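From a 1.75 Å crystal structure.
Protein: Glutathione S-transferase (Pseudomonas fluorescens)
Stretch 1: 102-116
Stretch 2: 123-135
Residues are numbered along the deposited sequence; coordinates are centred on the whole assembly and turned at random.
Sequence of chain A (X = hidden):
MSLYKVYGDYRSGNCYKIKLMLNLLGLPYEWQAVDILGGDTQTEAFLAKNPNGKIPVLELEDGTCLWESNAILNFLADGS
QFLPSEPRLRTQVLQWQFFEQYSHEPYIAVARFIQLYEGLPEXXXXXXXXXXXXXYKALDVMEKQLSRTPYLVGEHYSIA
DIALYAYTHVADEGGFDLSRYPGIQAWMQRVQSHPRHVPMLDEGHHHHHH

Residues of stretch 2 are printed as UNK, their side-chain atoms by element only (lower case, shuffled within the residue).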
ATOM      1  N   TYR A 102       4.109  -6.082  -8.346  1.00  6.37           N
ATOM      2  CA  TYR A 102       4.227  -6.575  -9.740  1.00  7.33           C
ATOM      3  C   TYR A 102       2.846  -7.018 -10.285  1.00  7.49           C
ATOM      4  O   TYR A 102       2.464  -6.730 -11.433  1.00  9.28           O
ATOM      5  CB  TYR A 102       5.230  -7.759  -9.802  1.00  8.08           C
ATOM      6  CG  TYR A 102       5.553  -8.034 -11.255  1.00  9.18           C
ATOM      7  CD1 TYR A 102       6.543  -7.283 -11.876  1.00 10.15           C
ATOM      8  CD2 TYR A 102       4.814  -8.971 -12.005  1.00  9.75           C
ATOM      9  CE1 TYR A 102       6.850  -7.425 -13.245  1.00 13.03           C
ATOM     10  CE2 TYR A 102       5.135  -9.139 -13.386  1.00 11.15           C
ATOM     11  CZ  TYR A 102       6.168  -8.361 -13.958  1.00 12.23           C
ATOM     12  OH  TYR A 102       6.447  -8.480 -15.331  1.00 14.69           O
ATOM     13  N   SER A 103       2.069  -7.668  -9.426  1.00  8.52           N
ATOM     14  CA  SER A 103       0.859  -8.384  -9.831  1.00  8.67           C
ATOM     15  C   SER A 103      -0.444  -7.756  -9.379  1.00  9.70           C
ATOM     16  O   SER A 103      -1.481  -8.222  -9.784  1.00 10.70           O
ATOM     17  CB  SER A 103       0.935  -9.846  -9.283  1.00  9.35           C
ATOM     18  OG  SER A 103       1.975 -10.553 -10.031  1.00  9.12           O
ATOM     19  N   HIS A 104      -0.428  -6.781  -8.484  1.00  6.40           N
ATOM     20  CA  HIS A 104      -1.626  -6.273  -7.811  1.00  7.52           C
ATOM     21  C   HIS A 104      -1.748  -4.734  -7.991  1.00  7.45           C
ATOM     22  O   HIS A 104      -2.619  -4.273  -8.670  1.00  9.40           O
ATOM     23  CB  HIS A 104      -1.511  -6.650  -6.333  1.00  7.13           C
ATOM     24  CG  HIS A 104      -2.640  -6.222  -5.457  1.00  9.98           C
ATOM     25  ND1 HIS A 104      -2.667  -5.001  -4.828  1.00 10.58           N
ATOM     26  CD2 HIS A 104      -3.736  -6.882  -5.045  1.00  7.41           C
ATOM     27  CE1 HIS A 104      -3.752  -4.916  -4.093  1.00  9.52           C
ATOM     28  NE2 HIS A 104      -4.429  -6.034  -4.223  1.00 10.93           N
ATOM     29  N   GLU A 105      -0.789  -4.000  -7.423  1.00  8.25           N
ATOM     30  CA  GLU A 105      -0.843  -2.535  -7.509  1.00  6.78           C
ATOM     31  C   GLU A 105      -1.135  -1.981  -8.965  1.00  8.20           C
ATOM     32  O   GLU A 105      -2.030  -1.151  -9.155  1.00  9.20           O
ATOM     33  CB  GLU A 105       0.422  -1.886  -6.818  1.00  7.41           C
ATOM     34  CG  GLU A 105       0.216  -0.445  -6.378  1.00  6.84           C
ATOM     35  CD  GLU A 105       0.494   0.576  -7.423  1.00 12.04           C
ATOM     36  OE1 GLU A 105       0.608   0.221  -8.654  1.00  9.79           O
ATOM     37  OE2 GLU A 105       0.568   1.808  -7.066  1.00 13.54           O
ATOM     38  N   PRO A 106      -0.418  -2.457 -10.024  1.00  7.32           N
ATOM     39  CA  PRO A 106      -0.662  -1.832 -11.330  1.00  8.01           C
ATOM     40  C   PRO A 106      -2.057  -2.073 -11.860  1.00 11.21           C
ATOM     41  O   PRO A 106      -2.421  -1.398 -12.852  1.00 11.88           O
ATOM     42  CB  PRO A 106       0.301  -2.606 -12.250  1.00  8.14           C
ATOM     43  CG  PRO A 106       1.474  -3.024 -11.322  1.00  9.65           C
ATOM     44  CD  PRO A 106       0.683  -3.437 -10.090  1.00  8.12           C
ATOM     45  N   TYR A 107      -2.814  -2.996 -11.275  1.00  9.50           N
ATOM     46  CA  TYR A 107      -4.203  -3.258 -11.760  1.00  9.67           C
ATOM     47  C   TYR A 107      -5.205  -2.603 -10.797  1.00  9.30           C
ATOM     48  O   TYR A 107      -6.092  -1.909 -11.218  1.00 11.78           O
ATOM     49  CB  TYR A 107      -4.454  -4.787 -11.876  1.00  9.64           C
ATOM     50  CG  TYR A 107      -3.283  -5.372 -12.698  1.00  8.94           C
ATOM     51  CD1 TYR A 107      -3.015  -4.864 -13.941  1.00 10.43           C
ATOM     52  CD2 TYR A 107      -2.387  -6.283 -12.149  1.00 10.92           C
ATOM     53  CE1 TYR A 107      -1.927  -5.311 -14.745  1.00 14.63           C
ATOM     54  CE2 TYR A 107      -1.274  -6.723 -12.902  1.00 10.71           C
ATOM     55  CZ  TYR A 107      -1.054  -6.216 -14.197  1.00 13.22           C
ATOM     56  OH  TYR A 107       0.038  -6.605 -15.001  1.00 13.68           O
ATOM     57  N   ILE A 108      -5.046  -2.840  -9.481  1.00  8.90           N
ATOM     58  CA  ILE A 108      -5.996  -2.316  -8.486  1.00 10.06           C
ATOM     59  C   ILE A 108      -5.822  -0.822  -8.415  1.00 10.26           C
ATOM     60  O   ILE A 108      -6.807  -0.113  -8.547  1.00 11.75           O
ATOM     61  CB  ILE A 108      -5.881  -2.964  -7.093  1.00 10.53           C
ATOM     62  CG1 ILE A 108      -5.885  -4.535  -7.202  1.00 13.47           C
ATOM     63  CG2 ILE A 108      -6.903  -2.318  -6.108  1.00 10.73           C
ATOM     64  CD1 ILE A 108      -7.188  -5.143  -7.692  1.00 13.43           C
ATOM     65  N   ALA A 109      -4.604  -0.334  -8.279  1.00  9.91           N
ATOM     66  CA  ALA A 109      -4.409   1.111  -8.087  1.00 10.73           C
ATOM     67  C   ALA A 109      -4.761   1.879  -9.371  1.00 10.77           C
ATOM     68  O   ALA A 109      -5.364   2.950  -9.285  1.00 12.32           O
ATOM     69  CB  ALA A 109      -2.926   1.465  -7.693  1.00 10.77           C
ATOM     70  N   VAL A 110      -4.362   1.355 -10.536  1.00 10.71           N
ATOM     71  CA  VAL A 110      -4.601   2.091 -11.778  1.00 10.96           C
ATOM     72  C   VAL A 110      -6.105   2.069 -12.147  1.00 10.58           C
ATOM     73  O   VAL A 110      -6.643   3.078 -12.641  1.00 11.88           O
ATOM     74  CB  VAL A 110      -3.659   1.586 -12.921  1.00 12.97           C
ATOM     75  CG1 VAL A 110      -3.842   2.386 -14.244  1.00 12.66           C
ATOM     76  CG2 VAL A 110      -2.195   1.786 -12.482  1.00 12.52           C
ATOM     77  N   ALA A 111      -6.785   0.946 -11.895  1.00 10.40           N
ATOM     78  CA  ALA A 111      -8.271   0.944 -12.159  1.00  9.88           C
ATOM     79  C   ALA A 111      -8.933   2.010 -11.289  1.00 11.62           C
ATOM     80  O   ALA A 111      -9.870   2.731 -11.716  1.00 11.55           O
ATOM     81  CB  ALA A 111      -8.857  -0.435 -11.826  1.00 10.66           C
ATOM     82  N   ARG A 112      -8.517   2.056 -10.023  1.00  8.67           N
ATOM     83  CA  ARG A 112      -9.100   3.077  -9.091  1.00 10.01           C
ATOM     84  C   ARG A 112      -8.754   4.476  -9.620  1.00 10.80           C
ATOM     85  O   ARG A 112      -9.579   5.386  -9.563  1.00 12.88           O
ATOM     86  CB  ARG A 112      -8.493   2.847  -7.694  1.00  9.24           C
ATOM     87  CG  ARG A 112      -8.700   4.101  -6.751  1.00 11.27           C
ATOM     88  CD  ARG A 112      -8.422   3.626  -5.288  1.00 12.55           C
ATOM     89  NE  ARG A 112      -8.559   4.748  -4.306  1.00 11.36           N
ATOM     90  CZ  ARG A 112      -7.594   5.602  -3.967  1.00 11.75           C
ATOM     91  NH1 ARG A 112      -6.398   5.543  -4.575  1.00 11.58           N
ATOM     92  NH2 ARG A 112      -7.754   6.457  -2.941  1.00 12.61           N
ATOM     93  N   PHE A 113      -7.536   4.690 -10.115  1.00  9.93           N
ATOM     94  CA  PHE A 113      -7.207   6.034 -10.676  1.00 12.54           C
ATOM     95  C   PHE A 113      -8.125   6.375 -11.844  1.00 13.59           C
ATOM     96  O   PHE A 113      -8.742   7.444 -11.858  1.00 13.29           O
ATOM     97  CB  PHE A 113      -5.760   6.127 -11.127  1.00 13.13           C
ATOM     98  CG  PHE A 113      -5.422   7.466 -11.679  1.00 15.76           C
ATOM     99  CD1 PHE A 113      -5.231   8.540 -10.838  1.00 20.77           C
ATOM    100  CD2 PHE A 113      -5.306   7.639 -13.083  1.00 14.25           C
ATOM    101  CE1 PHE A 113      -4.899   9.787 -11.372  1.00 22.24           C
ATOM    102  CE2 PHE A 113      -5.025   8.909 -13.597  1.00 16.19           C
ATOM    103  CZ  PHE A 113      -4.842   9.959 -12.746  1.00 18.72           C
ATOM    104  N   ILE A 114      -8.269   5.435 -12.767  1.00 13.51           N
ATOM    105  CA  ILE A 114      -9.145   5.639 -13.930  1.00 13.00           C
ATOM    106  C   ILE A 114     -10.566   5.957 -13.516  1.00 14.07           C
ATOM    107  O   ILE A 114     -11.179   6.916 -14.040  1.00 13.77           O
ATOM    108  CB  ILE A 114      -9.084   4.403 -14.886  1.00 14.47           C
ATOM    109  CG1 ILE A 114      -7.710   4.398 -15.610  1.00 15.35           C
ATOM    110  CG2 ILE A 114     -10.237   4.434 -15.939  1.00 14.53           C
ATOM    111  CD1 ILE A 114      -7.462   2.959 -16.349  1.00 17.00           C
ATOM    112  N   GLN A 115     -11.133   5.161 -12.612  1.00 14.24           N
ATOM    113  CA  GLN A 115     -12.532   5.334 -12.234  1.00 13.98           C
ATOM    114  C   GLN A 115     -12.696   6.519 -11.250  1.00 14.79           C
ATOM    115  O   GLN A 115     -13.523   7.375 -11.444  1.00 14.61           O
ATOM    116  CB  GLN A 115     -13.055   4.077 -11.585  1.00 14.55           C
ATOM    117  CG  GLN A 115     -14.539   4.150 -11.166  1.00 15.83           C
ATOM    118  CD  GLN A 115     -15.069   2.808 -10.703  1.00 23.06           C
ATOM    119  OE1 GLN A 115     -14.545   1.739 -11.097  1.00 18.51           O
ATOM    120  NE2 GLN A 115     -16.119   2.842  -9.855  1.00 26.16           N
ATOM    121  N   LEU A 116     -11.982   6.515 -10.143  1.00 14.23           N
ATOM    122  CA  LEU A 116     -12.239   7.535  -9.131  1.00 14.43           C
ATOM    123  C   LEU A 116     -11.657   8.923  -9.568  1.00 15.98           C
ATOM    124  O   LEU A 116     -12.294   9.989  -9.249  1.00 17.87           O
ATOM    125  CB  LEU A 116     -11.516   7.090  -7.844  1.00 12.30           C
ATOM    126  CG  LEU A 116     -11.737   8.081  -6.683  1.00 13.66           C
ATOM    127  CD1 LEU A 116     -13.153   8.128  -6.150  1.00 15.38           C
ATOM    128  CD2 LEU A 116     -10.803   7.576  -5.545  1.00 14.55           C
ATOM    129  N   UNK A 123     -12.246   6.588 -23.375  1.00 23.47           N
ATOM    130  CA  UNK A 123     -10.964   6.329 -24.034  1.00 24.91           C
ATOM    131  C   UNK A 123     -10.120   5.300 -23.236  1.00 24.62           C
ATOM    132  O   UNK A 123      -9.133   4.792 -23.738  1.00 23.55           O
ATOM    133  o   UNK A 123     -11.140  10.487 -22.829  1.00 40.20           O
ATOM    134  c   UNK A 123     -10.818   8.916 -24.718  1.00 35.85           C
ATOM    135  o   UNK A 123     -12.943   9.359 -23.497  1.00 39.24           O
ATOM    136  c   UNK A 123     -11.698   9.646 -23.598  1.00 41.67           C
ATOM    137  c   UNK A 123     -10.101   7.612 -24.198  1.00 27.78           C
ATOM    138  N   UNK A 124     -10.430   5.128 -21.955  1.00 22.51           N
ATOM    139  CA  UNK A 124      -9.637   4.196 -21.090  1.00 23.67           C
ATOM    140  C   UNK A 124     -10.454   2.956 -20.737  1.00 22.68           C
ATOM    141  O   UNK A 124     -10.001   2.084 -19.992  1.00 19.78           O
ATOM    142  c   UNK A 124      -5.489   5.954 -17.577  1.00 22.11           C
ATOM    143  c   UNK A 124      -7.479   6.584 -18.913  1.00 27.44           C
ATOM    144  n   UNK A 124      -5.514   7.147 -16.944  1.00 22.59           N
ATOM    145  n   UNK A 124      -6.397   5.676 -18.496  1.00 23.68           N
ATOM    146  c   UNK A 124      -8.147   6.073 -20.184  1.00 24.05           C
ATOM    147  n   UNK A 124      -4.539   5.037 -17.278  1.00 20.72           N
ATOM    148  c   UNK A 124      -9.116   4.907 -19.847  1.00 22.64           C
ATOM    149  N   UNK A 125     -11.650   2.825 -21.307  1.00 21.42           N
ATOM    150  CA  UNK A 125     -12.491   1.702 -20.901  1.00 21.73           C
ATOM    151  C   UNK A 125     -11.876   0.316 -21.252  1.00 21.66           C
ATOM    152  O   UNK A 125     -11.952  -0.596 -20.443  1.00 20.56           O
ATOM    153  c   UNK A 125     -14.779   0.702 -20.880  1.00 26.67           C
ATOM    154  n   UNK A 125     -17.128   0.101 -18.505  1.00 48.66           N
ATOM    155  c   UNK A 125     -13.917   1.811 -21.449  1.00 22.94           C
ATOM    156  c   UNK A 125     -16.294   0.797 -21.189  1.00 37.19           C
ATOM    157  n   UNK A 125     -17.818   2.289 -18.191  1.00 48.42           N
ATOM    158  c   UNK A 125     -17.292   1.351 -18.970  1.00 47.53           C
ATOM    159  n   UNK A 125     -16.938   1.687 -20.215  1.00 47.63           N
ATOM    160  N   UNK A 126     -11.347   0.151 -22.455  1.00 22.21           N
ATOM    161  CA  UNK A 126     -10.768  -1.153 -22.825  1.00 22.74           C
ATOM    162  C   UNK A 126      -9.598  -1.499 -21.845  1.00 20.83           C
ATOM    163  O   UNK A 126      -9.470  -2.649 -21.377  1.00 21.15           O
ATOM    164  o   UNK A 126      -8.317  -3.119 -26.730  1.00 47.16           O
ATOM    165  o   UNK A 126     -10.088  -1.780 -26.972  1.00 48.45           O
ATOM    166  c   UNK A 126     -10.271  -1.087 -24.275  1.00 25.42           C
ATOM    167  c   UNK A 126      -9.288  -2.197 -24.707  1.00 32.13           C
ATOM    168  c   UNK A 126      -9.216  -2.367 -26.256  1.00 44.06           C
ATOM    169  N   UNK A 127      -8.724  -0.537 -21.621  1.00 18.21           N
ATOM    170  CA  UNK A 127      -7.583  -0.625 -20.650  1.00 18.62           C
ATOM    171  C   UNK A 127      -8.097  -1.069 -19.304  1.00 17.42           C
ATOM    172  O   UNK A 127      -7.555  -2.011 -18.700  1.00 15.17           O
ATOM    173  o   UNK A 127      -5.630   3.099 -19.960  1.00 23.74           O
ATOM    174  c   UNK A 127      -6.891   0.726 -20.504  1.00 17.88           C
ATOM    175  c   UNK A 127      -5.231   2.168 -19.240  1.00 21.90           C
ATOM    176  c   UNK A 127      -5.847   0.786 -19.424  1.00 17.94           C
ATOM    177  o   UNK A 127      -4.361   2.304 -18.344  1.00 21.13           O
ATOM    178  N   UNK A 128      -9.121  -0.368 -18.830  1.00 16.22           N
ATOM    179  CA  UNK A 128      -9.770  -0.620 -17.540  1.00 15.01           C
ATOM    180  C   UNK A 128     -10.305  -2.033 -17.419  1.00 14.96           C
ATOM    181  O   UNK A 128     -10.144  -2.694 -16.393  1.00 15.58           O
ATOM    182  c   UNK A 128     -10.904   0.406 -17.368  1.00 15.26           C
ATOM    183  c   UNK A 128     -12.963  -0.524 -16.297  1.00 16.90           C
ATOM    184  c   UNK A 128     -12.390   0.742 -13.869  1.00 10.43           C
ATOM    185  o   UNK A 128     -14.476  -0.142 -13.001  1.00 15.98           O
ATOM    186  c   UNK A 128     -11.509   0.881 -14.959  1.00 14.75           C
ATOM    187  c   UNK A 128     -13.823  -0.690 -15.232  1.00 15.45           C
ATOM    188  c   UNK A 128     -13.548  -0.039 -14.015  1.00 13.73           C
ATOM    189  c   UNK A 128     -11.799   0.242 -16.199  1.00 15.86           C
ATOM    190  N   UNK A 129     -10.945  -2.518 -18.476  1.00 13.34           N
ATOM    191  CA  UNK A 129     -11.431  -3.901 -18.414  1.00 14.58           C
ATOM    192  C   UNK A 129     -10.283  -4.922 -18.330  1.00 14.64           C
ATOM    193  O   UNK A 129     -10.471  -5.894 -17.647  1.00 15.58           O
ATOM    194  c   UNK A 129     -12.332  -4.240 -19.638  1.00 16.37           C
ATOM    195  c   UNK A 129     -14.555  -3.774 -18.265  1.00 21.64           C
ATOM    196  c   UNK A 129     -14.417  -3.702 -20.855  1.00 26.63           C
ATOM    197  c   UNK A 129     -13.679  -3.466 -19.510  1.00 19.78           C
ATOM    198  N   UNK A 130      -9.171  -4.667 -19.003  1.00 14.48           N
ATOM    199  CA  UNK A 130      -7.970  -5.550 -18.915  1.00 16.60           C
ATOM    200  C   UNK A 130      -7.398  -5.495 -17.481  1.00 15.51           C
ATOM    201  O   UNK A 130      -7.020  -6.545 -16.906  1.00 17.04           O
ATOM    202  c   UNK A 130      -6.895  -5.190 -19.917  1.00 17.14           C
ATOM    203  n   UNK A 130      -7.780  -5.326 -24.423  1.00 45.37           N
ATOM    204  c   UNK A 130      -6.451  -5.629 -23.808  1.00 42.89           C
ATOM    205  c   UNK A 130      -6.281  -4.920 -22.450  1.00 37.87           C
ATOM    206  c   UNK A 130      -7.350  -5.402 -21.446  1.00 28.04           C
ATOM    207  N   UNK A 131      -7.349  -4.286 -16.902  1.00 14.48           N
ATOM    208  CA  UNK A 131      -6.897  -4.146 -15.480  1.00 12.25           C
ATOM    209  C   UNK A 131      -7.829  -4.933 -14.586  1.00 13.59           C
ATOM    210  O   UNK A 131      -7.424  -5.534 -13.622  1.00 10.95           O
ATOM    211  c   UNK A 131      -6.211  -0.280 -15.387  1.00 15.18           C
ATOM    212  c   UNK A 131      -6.889  -2.665 -15.075  1.00 13.49           C
ATOM    213  c   UNK A 131      -4.528  -2.116 -15.966  1.00 10.29           C
ATOM    214  c   UNK A 131      -6.027  -1.741 -15.922  1.00 14.23           C
ATOM    215  N   UNK A 132      -9.120  -4.917 -14.840  1.00 13.66           N
ATOM    216  CA  UNK A 132     -10.000  -5.750 -14.079  1.00 14.84           C
ATOM    217  C   UNK A 132      -9.631  -7.222 -14.145  1.00 14.25           C
ATOM    218  O   UNK A 132      -9.605  -7.892 -13.141  1.00 12.98           O
ATOM    219  c   UNK A 132     -13.802  -3.244 -12.944  1.00 22.43           C
ATOM    220  c   UNK A 132     -12.145  -4.472 -13.710  1.00 16.49           C
ATOM    221  c   UNK A 132     -11.614  -3.482 -12.949  1.00 16.14           C
ATOM    222  c   UNK A 132     -11.479  -5.546 -14.503  1.00 15.99           C
ATOM    223  n   UNK A 132     -12.663  -2.762 -12.437  1.00 18.91           N
ATOM    224  n   UNK A 132     -13.508  -4.270 -13.730  1.00 20.30           N
ATOM    225  N   UNK A 133      -9.362  -7.726 -15.328  1.00 13.97           N
ATOM    226  CA  UNK A 133      -9.053  -9.168 -15.447  1.00 12.89           C
ATOM    227  C   UNK A 133      -7.783  -9.513 -14.659  1.00 13.17           C
ATOM    228  O   UNK A 133      -7.808 -10.502 -13.901  1.00 13.58           O
ATOM    229  c   UNK A 133      -8.827  -9.567 -16.919  1.00 14.89           C
ATOM    230  c   UNK A 133     -11.568  -9.832 -19.679  1.00 39.36           C
ATOM    231  n   UNK A 133     -11.628 -10.422 -21.055  1.00 47.22           N
ATOM    232  c   UNK A 133     -10.231  -9.597 -17.592  1.00 22.36           C
ATOM    233  c   UNK A 133     -10.164 -10.110 -19.054  1.00 33.09           C
ATOM    234  N   UNK A 134      -6.766  -8.659 -14.746  1.00 11.83           N
ATOM    235  CA  UNK A 134      -5.497  -8.999 -14.111  1.00 12.15           C
ATOM    236  C   UNK A 134      -5.634  -8.744 -12.610  1.00 11.52           C
ATOM    237  O   UNK A 134      -4.987  -9.480 -11.819  1.00 11.18           O
ATOM    238  c   UNK A 134      -4.315  -8.186 -14.710  1.00 14.01           C
ATOM    239  n   UNK A 134       0.239  -9.663 -17.676  1.00 50.39           N
ATOM    240  n   UNK A 134      -0.291  -7.410 -17.812  1.00 43.50           N
ATOM    241  c   UNK A 134      -4.110  -8.650 -16.156  1.00 18.88           C
ATOM    242  c   UNK A 134      -0.647  -8.682 -17.542  1.00 45.42           C
ATOM    243  c   UNK A 134      -2.944  -8.002 -16.900  1.00 29.37           C
ATOM    244  n   UNK A 134      -1.881  -8.984 -17.132  1.00 41.85           N
ATOM    245  N   UNK A 135      -6.396  -7.717 -12.216  1.00 10.11           N
ATOM    246  CA  UNK A 135      -6.527  -7.447 -10.741  1.00  9.86           C
ATOM    247  C   UNK A 135      -7.283  -8.555 -10.076  1.00 10.20           C
ATOM    248  O   UNK A 135      -6.952  -8.981  -8.982  1.00 10.26           O
TER
HETATM  249  O   HOH W   1      -2.328 -10.149 -11.512  1.00  9.45           O

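Position 123 has three side-chain carbons, the third carrying two oxygens. It lies out of reach of stretch 1. Such a chain is a glutamate, Glu123.

Position 124 has three carbons, a nitrogen, then a carbon bearing two more nitrogens. Ile114 CG1 packs over one face of this end group, and the edge of the Phe113 ring meets its edge. It is a guanidinium, hence Arg124. Ile114 CG1 is 3.4 Å from Arg124 CZ, and Phe113 CE2 3.8 Å from Arg124 NH1.

Position 125 has the same composition. Its CA-to-CB bond points away from stretch 1, and the side chain makes no contact there. It is Arg125.

Position 126 has three carbons and a terminal pair of oxygens, and touches nothing on stretch 1. It is Glu126.

Position 127 repeats that pattern, but its CA-to-CB bond points toward stretch 1. Its carboxylate nears Ile114. It is Glu127. Glu127 CD is 3.7 Å from Ile114 CD1. In a salt bridge, Glu127 OE2 accepts a hydrogen bond from Arg124 NH2 at 2.9 Å, and Glu127 OE1 one from Arg124 NE at 3.1 Å.

Position 128 has one carbon, then a six-carbon ring bearing one oxygen. The ring touches Ala111 and Ile114. That is Tyr128. Tyr128 CD1 lies 3.9 Å from Ile114 CG2, and Tyr128 CE1 4.2 Å from Ala111 CB.

Position 129 has four carbons, forked at the second, and is out of reach. It is Leu129.

Position 130 has four carbons in a row ending in nitrogen. The end leads away from stretch 1. It is Lys130, and Lys130 NZ forms a salt bridge with Glu126 OE2 at 3.2 Å.

Position 131 has four carbons forked at the second, set among Tyr107, Val110, Ala111 and Ile114. It is Leu131. Leu131 CD1 is 3.6 Å from Ile114 CD1; Leu131 CD2 is 3.7 Å from Tyr107 CD1.

Position 132 has one carbon and a five-membered ring of three carbons and two nitrogens. The ring edge meets Ala111 CB. It is His132.

Position 133 has four carbons and a terminal nitrogen, without contact. It is Lys133.

Position 134 has three carbons, a nitrogen and a carbon with two nitrogens. Its CB sits over the Tyr107 ring, 3.5 Å from the centroid, a CH-pi contact. It is Arg134.

Position 135 has no side-chain atoms, so it is Gly135. An ideal CB would clash with Ile108 CD1, 2.9 Å away.

The helices run roughly antiparallel, at 141°, with axes 8.2 Å apart at closest. Leu131 fits as a knob into the opposite helix. No clear direct hydrogen bond crosses the contact; Leu131 packs among apolar side chains, and Arg124 and Arg134 pack against Ile114, Phe113 and Tyr107. One water donates to both Ser103 O, at 2.7 Å, and Arg134 O, at 2.8 Å.

Stretch 2 123-135: ERREEYLKLHKRG
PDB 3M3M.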